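Local coordinates for cytochrome c55X (Pseudomonas aeruginosa PAO1, PDB 6TP9), which carries a single covalently bound heme c as a periplasmic cytochrome, serving electron transfer and associated with heme d1 biosynthesis, at residues G29-G34 / L40-L45; S52-V57 / D76-L81. The protein carries 1 engineered substitution. One frame throughout, in Å; residues are numbered along the deposited sequence.

Contact 1 (G29-G34 / L40-L45); sequences GLRLTG and LTPEAL. With HEC (heme c), chain M.
Leu32 and Leu40 bring the two backbones together, their CA atoms 5.4 Å apart, and the amide of Leu40 donates to the carbonyl oxygen of Leu32. This bond, Leu40 N to Leu32 O at 2.9 Å, is nearly straight (163° at the hydrogen) and its donor lies almost on the extension of the C=O bond. The segments belong to the stretch that follows the heme-binding helix of a class I type cytochrome c fold, here in a form consistent with 3D domain swapping: strand 30-31 joins a strand of the second subunit in an antiparallel ladder, and His28 of that subunit packs on Leu40.

Beside this bond the side-chain contact is apolar. Leu32 CB meets Leu40 CB at 4.1 Å. A chi2 of -177° extends the Leu40 chain to CD1, and both methyls come over one face of the porphyrin: Leu40 CD1 sits 3.7 Å from CHB and Leu40 CD2 3.8 Å from C3A of the heme. Leu40 therefore links the backbone bond to the cofactor. Farther from the heme, Thr41 turns its CG2 methyl across the Thr33 side chain, 3.5 Å from Thr33 CB; the methyls of both threonines take part. Arg31 runs at about a right angle to the proline, its CD 3.8 Å from Pro42 CD. Bends at its chi2 and chi3 bring NE back to a weak bond with Leu30 O, while NH2 makes another weak one with Gly88 O.

The hydroxyl of Thr41 faces its own turn and forms an ST motif, with Ala44 N donating to Thr41 OG1 over 3.3 Å.

Contact 2 (S52-V57 / D76-L81); sequences SLVATV and DDAGWL. With HEC (heme c), chain M.
Val54 and Val57, one helical turn apart, grip the methyl of Ala78 between them: Val54 CG1 lies 4.0 Å and Val57 CG1 3.9 Å from Ala78 CB. CG1, anti to the backbone N in both valines, is the branch turned to Ala78, which leaves CG2 of Val57 for the heme. The other Val54 branch, CG2, rests on the bare backbone of the facing helix, 3.9 Å from Gly79 CA. What faces the valines is thus a methyl and a glycine; the segment axes approach to 9.0 Å and their directions differ by 121°. Val82 extends the same apolar surface, touching both valines.

The pair is the helix 50-59 and C-terminal helix 75-86 of a cytochrome c fold. Across the interface, Leu16 and Leu20 of the second subunit pack on Trp80 and Leu81, consistent with a domain swap in which the partner's helix 10-27 takes the place of the N-terminal helix. Asp77 makes a salt bridge with Arg12 of that subunit.

Helix 50-59 also presents methyls to the heme. Thr56 CG2 approaches C2A of the porphyrin at 3.7 Å and Val57 CG2 reaches CMA at 4.0 Å, while Leu53 CD2 lies 3.5 Å from the propionate oxygen O1A.

Within helix 50-59, Ser52 O accepts from two donors, Thr56 N and, 38° out of the carbonyl plane, Thr56 OG1 at 3.1 Å.

Contacts 1 and 2 follow each other along the chain, the first closing before the second opens, and their centres are 15 Å apart. Strand 30-31 and the loop at 40-45 lead into helix 50-59, which contact 2 joins to helix 75-86. The two meet where Leu45 CD2 packs on Leu53 CD2 at 3.8 Å, and Leu85 of helix 75-86 also touches Leu40 and Leu45. Both border the same heme, contact 1 through leucines and contact 2 through one side of a helix. Each also meets the second subunit, consistent with a swapped dimer whose heme pockets are built from both chains.

Contact 1 (G29-G34 / L40-L45)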
ATOM      1  N   GLY A  29      -3.709   6.330   2.705  1.00 19.09           N
ATOM      2  CA  GLY A  29      -3.677   6.325   1.257  1.00 23.34           C
ATOM      3  C   GLY A  29      -2.553   5.538   0.618  1.00 29.20           C
ATOM      4  O   GLY A  29      -1.729   6.107  -0.104  1.00 32.98           O
ATOM      5  N   LEU A  30      -2.509   4.231   0.857  1.00 29.84           N
ATOM      6  CA  LEU A  30      -1.555   3.385   0.153  1.00 24.64           C
ATOM      7  C   LEU A  30      -1.886   3.358  -1.336  1.00 27.21           C
ATOM      8  O   LEU A  30      -3.049   3.225  -1.729  1.00 30.67           O
ATOM      9  CB  LEU A  30      -1.568   1.968   0.722  1.00 18.71           C
ATOM     10  CG  LEU A  30      -0.537   1.007   0.123  1.00 15.81           C
ATOM     11  CD1 LEU A  30       0.887   1.435   0.450  1.00 17.61           C
ATOM     12  CD2 LEU A  30      -0.789  -0.410   0.609  1.00 14.13           C
ATOM     13  N   ARG A  31      -0.852   3.495  -2.162  1.00 21.79           N
ATOM     14  CA  ARG A  31      -0.997   3.513  -3.608  1.00 19.27           C
ATOM     15  C   ARG A  31       0.176   2.769  -4.225  1.00 19.89           C
ATOM     16  O   ARG A  31       1.248   2.659  -3.626  1.00 24.33           O
ATOM     17  CB  ARG A  31      -1.043   4.942  -4.167  1.00 17.47           C
ATOM     18  CG  ARG A  31      -2.205   5.786  -3.683  1.00 18.11           C
ATOM     19  CD  ARG A  31      -3.524   5.337  -4.296  1.00 23.85           C
ATOM     20  NE  ARG A  31      -4.546   5.143  -3.269  1.00 29.37           N
ATOM     21  CZ  ARG A  31      -5.402   6.077  -2.864  1.00 24.77           C
ATOM     22  NH1 ARG A  31      -5.386   7.290  -3.397  1.00 22.56           N
ATOM     23  NH2 ARG A  31      -6.285   5.790  -1.918  1.00 28.83           N
ATOM     24  N   LEU A  32      -0.033   2.258  -5.438  1.00 22.53           N
ATOM     25  CA  LEU A  32       1.048   1.635  -6.203  1.00 24.42           C
ATOM     26  C   LEU A  32       1.648   2.700  -7.112  1.00 27.44           C
ATOM     27  O   LEU A  32       1.183   2.933  -8.228  1.00 26.76           O
ATOM     28  CB  LEU A  32       0.547   0.434  -6.993  1.00 24.05           C
ATOM     29  CG  LEU A  32       0.572  -0.893  -6.235  1.00 22.82           C
ATOM     30  CD1 LEU A  32      -0.508  -0.926  -5.167  1.00 26.94           C
ATOM     31  CD2 LEU A  32       0.420  -2.062  -7.198  1.00 20.53           C
ATOM     32  N   THR A  33       2.695   3.354  -6.619  1.00 30.31           N
ATOM     33  CA  THR A  33       3.376   4.401  -7.364  1.00 27.38           C
ATOM     34  C   THR A  33       4.744   4.618  -6.735  1.00 28.47           C
ATOM     35  O   THR A  33       5.001   4.196  -5.606  1.00 29.90           O
ATOM     36  CB  THR A  33       2.562   5.702  -7.376  1.00 28.27           C
ATOM     37  OG1 THR A  33       3.327   6.747  -7.989  1.00 30.99           O
ATOM     38  CG2 THR A  33       2.174   6.115  -5.961  1.00 29.09           C
ATOM     39  N   GLY A  34       5.625   5.273  -7.487  1.00 29.33           N
ATOM     40  CA  GLY A  34       6.961   5.557  -7.015  1.00 24.28           C
ATOM     41  C   GLY A  34       7.991   4.488  -7.307  1.00 22.14           C
ATOM     42  O   GLY A  34       9.159   4.658  -6.933  1.00 24.44           O
ATOM     43  N   LEU A  40       0.157   3.503 -10.838  1.00 33.65           N
ATOM     44  CA  LEU A  40      -1.159   2.885 -10.947  1.00 31.61           C
ATOM     45  C   LEU A  40      -2.173   3.558 -10.027  1.00 33.99           C
ATOM     46  O   LEU A  40      -3.111   2.914  -9.550  1.00 39.80           O
ATOM     47  CB  LEU A  40      -1.074   1.392 -10.640  1.00 27.54           C
ATOM     48  CG  LEU A  40      -0.140   0.578 -11.538  1.00 27.39           C
ATOM     49  CD1 LEU A  40      -0.217  -0.898 -11.179  1.00 27.61           C
ATOM     50  CD2 LEU A  40      -0.462   0.792 -13.010  1.00 27.89           C
ATOM     51  N   THR A  41      -1.995   4.851  -9.771  1.00 29.83           N
ATOM     52  CA  THR A  41      -2.901   5.584  -8.902  1.00 26.55           C
ATOM     53  C   THR A  41      -4.186   5.929  -9.648  1.00 31.81           C
ATOM     54  O   THR A  41      -4.239   5.861 -10.878  1.00 39.09           O
ATOM     55  CB  THR A  41      -2.234   6.860  -8.400  1.00 23.44           C
ATOM     56  OG1 THR A  41      -2.144   7.807  -9.473  1.00 25.70           O
ATOM     57  CG2 THR A  41      -0.837   6.567  -7.879  1.00 27.85           C
ATOM     58  N   PRO A  42      -5.245   6.298  -8.923  1.00 32.15           N
ATOM     59  CA  PRO A  42      -6.477   6.714  -9.615  1.00 30.10           C
ATOM     60  C   PRO A  42      -6.264   7.893 -10.546  1.00 29.07           C
ATOM     61  O   PRO A  42      -6.857   7.945 -11.631  1.00 28.93           O
ATOM     62  CB  PRO A  42      -7.425   7.066  -8.460  1.00 28.19           C
ATOM     63  CG  PRO A  42      -6.904   6.296  -7.292  1.00 29.71           C
ATOM     64  CD  PRO A  42      -5.413   6.278  -7.459  1.00 33.67           C
ATOM     65  N   GLU A  43      -5.423   8.849 -10.145  1.00 30.08           N
ATOM     66  CA  GLU A  43      -5.173  10.014 -10.987  1.00 25.62           C
ATOM     67  C   GLU A  43      -4.540   9.606 -12.312  1.00 23.07           C
ATOM     68  O   GLU A  43      -4.856  10.179 -13.361  1.00 27.65           O
ATOM     69  CB  GLU A  43      -4.275  11.010 -10.248  1.00 24.77           C
ATOM     70  CG  GLU A  43      -4.893  11.606  -8.982  1.00 29.68           C
ATOM     71  CD  GLU A  43      -4.913  10.635  -7.813  1.00 34.43           C
ATOM     72  OE1 GLU A  43      -3.842  10.095  -7.465  1.00 35.06           O
ATOM     73  OE2 GLU A  43      -6.004  10.406  -7.251  1.00 34.82           O
ATOM     74  N   ALA A  44      -3.652   8.609 -12.284  1.00 22.15           N
ATOM     75  CA  ALA A  44      -2.926   8.199 -13.479  1.00 22.93           C
ATOM     76  C   ALA A  44      -3.750   7.316 -14.406  1.00 28.47           C
ATOM     77  O   ALA A  44      -3.439   7.237 -15.599  1.00 33.30           O
ATOM     78  CB  ALA A  44      -1.646   7.459 -13.082  1.00 21.06           C
ATOM     79  N   LEU A  45      -4.781   6.648 -13.893  1.00 28.24           N
ATOM     80  CA  LEU A  45      -5.627   5.780 -14.698  1.00 32.33           C
ATOM     81  C   LEU A  45      -6.959   6.430 -15.049  1.00 39.91           C
ATOM     82  O   LEU A  45      -7.853   5.746 -15.558  1.00 38.25           O
ATOM     83  CB  LEU A  45      -5.878   4.463 -13.960  1.00 27.25           C
ATOM     84  CG  LEU A  45      -4.639   3.677 -13.532  1.00 23.28           C
ATOM     85  CD1 LEU A  45      -5.020   2.578 -12.552  1.00 14.93           C
ATOM     86  CD2 LEU A  45      -3.919   3.090 -14.737  1.00 26.23           C
TER
HETATM   87 FE   HEC M 102       2.406  -3.664 -14.387  1.00 25.03          FE
HETATM   88  CHA HEC M 102       1.808  -1.329 -16.823  1.00 24.97           C
HETATM   89  CHB HEC M 102      -0.959  -3.616 -13.562  1.00 26.60           C
HETATM   90  CHC HEC M 102       2.907  -6.198 -12.161  1.00 20.67           C
HETATM   91  CHD HEC M 102       5.798  -3.389 -14.850  1.00 15.44           C
HETATM   92  NA  HEC M 102       0.739  -2.643 -15.040  1.00 22.93           N
HETATM   93  C1A HEC M 102       0.716  -1.767 -16.108  1.00 28.62           C
HETATM   94  C2A HEC M 102      -0.661  -1.382 -16.348  1.00 23.28           C
HETATM   95  C3A HEC M 102      -1.427  -2.009 -15.453  1.00 20.28           C
HETATM   96  C4A HEC M 102      -0.564  -2.815 -14.610  1.00 23.32           C
HETATM   97  CMA HEC M 102      -2.961  -1.896 -15.337  1.00 22.17           C
HETATM   98  CAA HEC M 102      -1.151  -0.415 -17.449  1.00 23.33           C
HETATM   99  CBA HEC M 102      -1.141   1.013 -16.912  1.00 26.04           C
HETATM  100  CGA HEC M 102      -1.608   1.968 -17.978  1.00 29.64           C
HETATM  101  O1A HEC M 102      -2.208   1.502 -18.982  1.00 32.24           O
HETATM  102  O2A HEC M 102      -1.385   3.197 -17.818  1.00 28.93           O
HETATM  103  NB  HEC M 102       1.197  -4.702 -13.105  1.00 18.68           N
HETATM  104  C1B HEC M 102      -0.163  -4.536 -12.915  1.00 23.96           C
HETATM  105  C2B HEC M 102      -0.596  -5.510 -11.930  1.00 26.41           C
HETATM  106  C3B HEC M 102       0.471  -6.214 -11.549  1.00 22.68           C
HETATM  107  C4B HEC M 102       1.620  -5.723 -12.279  1.00 19.09           C
HETATM  108  CMB HEC M 102      -2.033  -5.694 -11.395  1.00 29.34           C
HETATM  109  CAB HEC M 102       0.496  -7.353 -10.511  1.00 27.45           C
HETATM  110  CBB HEC M 102      -0.491  -8.460 -10.926  1.00 35.74           C
HETATM  111  NC  HEC M 102       4.050  -4.575 -13.607  1.00 15.52           N
HETATM  112  C1C HEC M 102       4.022  -5.677 -12.775  1.00 18.90           C
HETATM  113  C2C HEC M 102       5.374  -6.174 -12.630  1.00 17.72           C
HETATM  114  C3C HEC M 102       6.169  -5.438 -13.413  1.00 20.25           C
HETATM  115  C4C HEC M 102       5.358  -4.392 -14.014  1.00 18.69           C
HETATM  116  CMC HEC M 102       5.775  -7.432 -11.827  1.00 17.66           C
HETATM  117  CAC HEC M 102       7.698  -5.609 -13.579  1.00 26.78           C
HETATM  118  CBC HEC M 102       8.052  -7.064 -13.947  1.00 32.95           C
HETATM  119  ND  HEC M 102       3.618  -2.522 -15.624  1.00 15.71           N
HETATM  120  C1D HEC M 102       5.009  -2.607 -15.666  1.00 14.77           C
HETATM  121  C2D HEC M 102       5.494  -1.744 -16.722  1.00 14.54           C
HETATM  122  C3D HEC M 102       4.241  -1.107 -17.333  1.00 16.40           C
HETATM  123  C4D HEC M 102       3.128  -1.646 -16.589  1.00 17.48           C
HETATM  124  CMD HEC M 102       6.957  -1.507 -17.151  1.00 21.09           C
HETATM  125  CAD HEC M 102       4.166  -0.096 -18.495  1.00 25.26           C
HETATM  126  CBD HEC M 102       4.196  -0.815 -19.838  1.00 30.67           C
HETATM  127  CGD HEC M 102       4.146   0.238 -20.911  1.00 32.31           C
HETATM  128  O1D HEC M 102       5.231   0.609 -21.429  1.00 33.80           O
HETATM  129  O2D HEC M 102       3.028   0.719 -21.233  1.00 34.35           O

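Contact 2 (S52-V57 / D76-L81)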
ATOM      1  N   SER A  52      -9.386  -1.919 -21.027  1.00 24.20           N
ATOM      2  CA  SER A  52      -8.006  -1.789 -21.479  1.00 27.08           C
ATOM      3  C   SER A  52      -7.038  -2.200 -20.379  1.00 27.21           C
ATOM      4  O   SER A  52      -6.131  -3.012 -20.600  1.00 30.48           O
ATOM      5  CB  SER A  52      -7.739  -0.350 -21.918  1.00 35.62           C
ATOM      6  OG  SER A  52      -8.625   0.043 -22.950  1.00 44.35           O
ATOM      7  N   LEU A  53      -7.225  -1.651 -19.178  1.00 27.04           N
ATOM      8  CA  LEU A  53      -6.358  -1.995 -18.058  1.00 23.28           C
ATOM      9  C   LEU A  53      -6.474  -3.472 -17.709  1.00 24.40           C
ATOM     10  O   LEU A  53      -5.467  -4.130 -17.419  1.00 23.08           O
ATOM     11  CB  LEU A  53      -6.708  -1.124 -16.851  1.00 18.93           C
ATOM     12  CG  LEU A  53      -6.752   0.381 -17.130  1.00 16.60           C
ATOM     13  CD1 LEU A  53      -7.311   1.141 -15.937  1.00 18.93           C
ATOM     14  CD2 LEU A  53      -5.373   0.901 -17.494  1.00 16.58           C
ATOM     15  N   VAL A  54      -7.693  -4.016 -17.735  1.00 21.21           N
ATOM     16  CA  VAL A  54      -7.870  -5.440 -17.467  1.00 19.29           C
ATOM     17  C   VAL A  54      -7.124  -6.268 -18.503  1.00 20.26           C
ATOM     18  O   VAL A  54      -6.445  -7.247 -18.168  1.00 20.90           O
ATOM     19  CB  VAL A  54      -9.367  -5.796 -17.430  1.00 17.11           C
ATOM     20  CG1 VAL A  54      -9.554  -7.307 -17.372  1.00 16.94           C
ATOM     21  CG2 VAL A  54     -10.038  -5.128 -16.242  1.00 16.09           C
ATOM     22  N   ALA A  55      -7.243  -5.895 -19.778  1.00 23.74           N
ATOM     23  CA  ALA A  55      -6.486  -6.576 -20.820  1.00 23.41           C
ATOM     24  C   ALA A  55      -4.997  -6.555 -20.507  1.00 24.59           C
ATOM     25  O   ALA A  55      -4.324  -7.592 -20.552  1.00 30.46           O
ATOM     26  CB  ALA A  55      -6.763  -5.926 -22.176  1.00 25.16           C
ATOM     27  N   THR A  56      -4.466  -5.374 -20.174  1.00 19.59           N
ATOM     28  CA  THR A  56      -3.046  -5.264 -19.857  1.00 18.49           C
ATOM     29  C   THR A  56      -2.652  -6.219 -18.739  1.00 18.16           C
ATOM     30  O   THR A  56      -1.580  -6.834 -18.787  1.00 24.08           O
ATOM     31  CB  THR A  56      -2.704  -3.826 -19.464  1.00 19.14           C
ATOM     32  OG1 THR A  56      -3.038  -2.938 -20.538  1.00 19.62           O
ATOM     33  CG2 THR A  56      -1.222  -3.699 -19.146  1.00 20.76           C
ATOM     34  N   VAL A  57      -3.499  -6.350 -17.717  1.00 20.66           N
ATOM     35  CA  VAL A  57      -3.199  -7.266 -16.621  1.00 19.36           C
ATOM     36  C   VAL A  57      -3.156  -8.700 -17.131  1.00 22.70           C
ATOM     37  O   VAL A  57      -2.222  -9.456 -16.845  1.00 29.37           O
ATOM     38  CB  VAL A  57      -4.230  -7.107 -15.489  1.00 24.93           C
ATOM     39  CG1 VAL A  57      -3.978  -8.138 -14.395  1.00 24.99           C
ATOM     40  CG2 VAL A  57      -4.195  -5.695 -14.921  1.00 25.25           C
ATOM     41  N   ASP A  76     -12.303 -12.131 -13.617  1.00 34.41           N
ATOM     42  CA  ASP A  76     -12.849 -11.448 -12.449  1.00 33.02           C
ATOM     43  C   ASP A  76     -11.736 -10.968 -11.529  1.00 30.38           C
ATOM     44  O   ASP A  76     -11.774  -9.833 -11.038  1.00 32.10           O
ATOM     45  CB  ASP A  76     -13.802 -12.376 -11.697  1.00 38.88           C
ATOM     46  CG  ASP A  76     -15.002 -12.775 -12.528  1.00 44.47           C
ATOM     47  OD1 ASP A  76     -15.564 -11.899 -13.219  1.00 42.41           O
ATOM     48  OD2 ASP A  76     -15.377 -13.967 -12.494  1.00 49.39           O
ATOM     49  N   ASP A  77     -10.738 -11.818 -11.285  1.00 27.70           N
ATOM     50  CA  ASP A  77      -9.595 -11.416 -10.472  1.00 26.19           C
ATOM     51  C   ASP A  77      -8.973 -10.130 -11.001  1.00 25.58           C
ATOM     52  O   ASP A  77      -8.728  -9.184 -10.244  1.00 26.19           O
ATOM     53  CB  ASP A  77      -8.560 -12.542 -10.441  1.00 25.00           C
ATOM     54  CG  ASP A  77      -9.101 -13.814  -9.820  1.00 30.79           C
ATOM     55  OD1 ASP A  77     -10.230 -13.780  -9.286  1.00 36.02           O
ATOM     56  OD2 ASP A  77      -8.399 -14.847  -9.868  1.00 30.82           O
ATOM     57  N   ALA A  78      -8.716 -10.077 -12.310  1.00 27.42           N
ATOM     58  CA  ALA A  78      -8.087  -8.895 -12.891  1.00 26.87           C
ATOM     59  C   ALA A  78      -8.986  -7.673 -12.765  1.00 30.86           C
ATOM     60  O   ALA A  78      -8.513  -6.577 -12.440  1.00 34.08           O
ATOM     61  CB  ALA A  78      -7.741  -9.154 -14.357  1.00 28.11           C
ATOM     62  N   GLY A  79     -10.285  -7.836 -13.024  1.00 30.39           N
ATOM     63  CA  GLY A  79     -11.195  -6.712 -12.893  1.00 26.96           C
ATOM     64  C   GLY A  79     -11.273  -6.195 -11.471  1.00 21.09           C
ATOM     65  O   GLY A  79     -11.387  -4.989 -11.239  1.00 19.34           O
ATOM     66  N   TRP A  80     -11.216  -7.104 -10.497  1.00 19.73           N
ATOM     67  CA  TRP A  80     -11.156  -6.692  -9.099  1.00 19.06           C
ATOM     68  C   TRP A  80      -9.899  -5.875  -8.831  1.00 18.50           C
ATOM     69  O   TRP A  80      -9.970  -4.760  -8.303  1.00 22.39           O
ATOM     70  CB  TRP A  80     -11.202  -7.927  -8.200  1.00 17.33           C
ATOM     71  CG  TRP A  80     -11.336  -7.641  -6.734  1.00 21.51           C
ATOM     72  CD1 TRP A  80     -12.494  -7.442  -6.041  1.00 23.15           C
ATOM     73  CD2 TRP A  80     -10.273  -7.542  -5.775  1.00 22.73           C
ATOM     74  NE1 TRP A  80     -12.219  -7.221  -4.713  1.00 24.76           N
ATOM     75  CE2 TRP A  80     -10.863  -7.277  -4.524  1.00 20.51           C
ATOM     76  CE3 TRP A  80      -8.881  -7.649  -5.855  1.00 25.07           C
ATOM     77  CZ2 TRP A  80     -10.111  -7.116  -3.363  1.00 19.79           C
ATOM     78  CZ3 TRP A  80      -8.136  -7.488  -4.701  1.00 23.78           C
ATOM     79  CH2 TRP A  80      -8.753  -7.226  -3.472  1.00 24.12           C
ATOM     80  N   LEU A  81      -8.734  -6.416  -9.197  1.00 15.16           N
ATOM     81  CA  LEU A  81      -7.483  -5.693  -8.993  1.00 16.59           C
ATOM     82  C   LEU A  81      -7.568  -4.289  -9.574  1.00 23.18           C
ATOM     83  O   LEU A  81      -7.177  -3.308  -8.933  1.00 24.84           O
ATOM     84  CB  LEU A  81      -6.322  -6.459  -9.628  1.00 10.87           C
ATOM     85  CG  LEU A  81      -5.882  -7.757  -8.955  1.00 13.95           C
ATOM     86  CD1 LEU A  81      -4.797  -8.442  -9.774  1.00 17.47           C
ATOM     87  CD2 LEU A  81      -5.396  -7.477  -7.549  1.00 16.10           C
TER
HETATM   88 FE   HEC M 102       2.406  -3.664 -14.387  1.00 25.03          FE
HETATM   89  CHA HEC M 102       1.808  -1.329 -16.823  1.00 24.97           C
HETATM   90  CHB HEC M 102      -0.959  -3.616 -13.562  1.00 26.60           C
HETATM   91  CHC HEC M 102       2.907  -6.198 -12.161  1.00 20.67           C
HETATM   92  CHD HEC M 102       5.798  -3.389 -14.850  1.00 15.44           C
HETATM   93  NA  HEC M 102       0.739  -2.643 -15.040  1.00 22.93           N
HETATM   94  C1A HEC M 102       0.716  -1.767 -16.108  1.00 28.62           C
HETATM   95  C2A HEC M 102      -0.661  -1.382 -16.348  1.00 23.28           C
HETATM   96  C3A HEC M 102      -1.427  -2.009 -15.453  1.00 20.28           C
HETATM   97  C4A HEC M 102      -0.564  -2.815 -14.610  1.00 23.32           C
HETATM   98  CMA HEC M 102      -2.961  -1.896 -15.337  1.00 22.17           C
HETATM   99  CAA HEC M 102      -1.151  -0.415 -17.449  1.00 23.33           C
HETATM  100  CBA HEC M 102      -1.141   1.013 -16.912  1.00 26.04           C
HETATM  101  CGA HEC M 102      -1.608   1.968 -17.978  1.00 29.64           C
HETATM  102  O1A HEC M 102      -2.208   1.502 -18.982  1.00 32.24           O
HETATM  103  O2A HEC M 102      -1.385   3.197 -17.818  1.00 28.93           O
HETATM  104  NB  HEC M 102       1.197  -4.702 -13.105  1.00 18.68           N
HETATM  105  C1B HEC M 102      -0.163  -4.536 -12.915  1.00 23.96           C
HETATM  106  C2B HEC M 102      -0.596  -5.510 -11.930  1.00 26.41           C
HETATM  107  C3B HEC M 102       0.471  -6.214 -11.549  1.00 22.68           C
HETATM  108  C4B HEC M 102       1.620  -5.723 -12.279  1.00 19.09           C
HETATM  109  CMB HEC M 102      -2.033  -5.694 -11.395  1.00 29.34           C
HETATM  110  CAB HEC M 102       0.496  -7.353 -10.511  1.00 27.45           C
HETATM  111  CBB HEC M 102      -0.491  -8.460 -10.926  1.00 35.74           C
HETATM  112  NC  HEC M 102       4.050  -4.575 -13.607  1.00 15.52           N
HETATM  113  C1C HEC M 102       4.022  -5.677 -12.775  1.00 18.90           C
HETATM  114  C2C HEC M 102       5.374  -6.174 -12.630  1.00 17.72           C
HETATM  115  C3C HEC M 102       6.169  -5.438 -13.413  1.00 20.25           C
HETATM  116  C4C HEC M 102       5.358  -4.392 -14.014  1.00 18.69           C
HETATM  117  CMC HEC M 102       5.775  -7.432 -11.827  1.00 17.66           C
HETATM  118  CAC HEC M 102       7.698  -5.609 -13.579  1.00 26.78           C
HETATM  119  CBC HEC M 102       8.052  -7.064 -13.947  1.00 32.95           C
HETATM  120  ND  HEC M 102       3.618  -2.522 -15.624  1.00 15.71           N
HETATM  121  C1D HEC M 102       5.009  -2.607 -15.666  1.00 14.77           C
HETATM  122  C2D HEC M 102       5.494  -1.744 -16.722  1.00 14.54           C
HETATM  123  C3D HEC M 102       4.241  -1.107 -17.333  1.00 16.40           C
HETATM  124  C4D HEC M 102       3.128  -1.646 -16.589  1.00 17.48           C
HETATM  125  CMD HEC M 102       6.957  -1.507 -17.151  1.00 21.09           C
HETATM  126  CAD HEC M 102       4.166  -0.096 -18.495  1.00 25.26           C
HETATM  127  CBD HEC M 102       4.196  -0.815 -19.838  1.00 30.67           C
HETATM  128  CGD HEC M 102       4.146   0.238 -20.911  1.00 32.31           C
HETATM  129  O1D HEC M 102       5.231   0.609 -21.429  1.00 33.80           O
HETATM  130  O2D HEC M 102       3.028   0.719 -21.233  1.00 34.35           O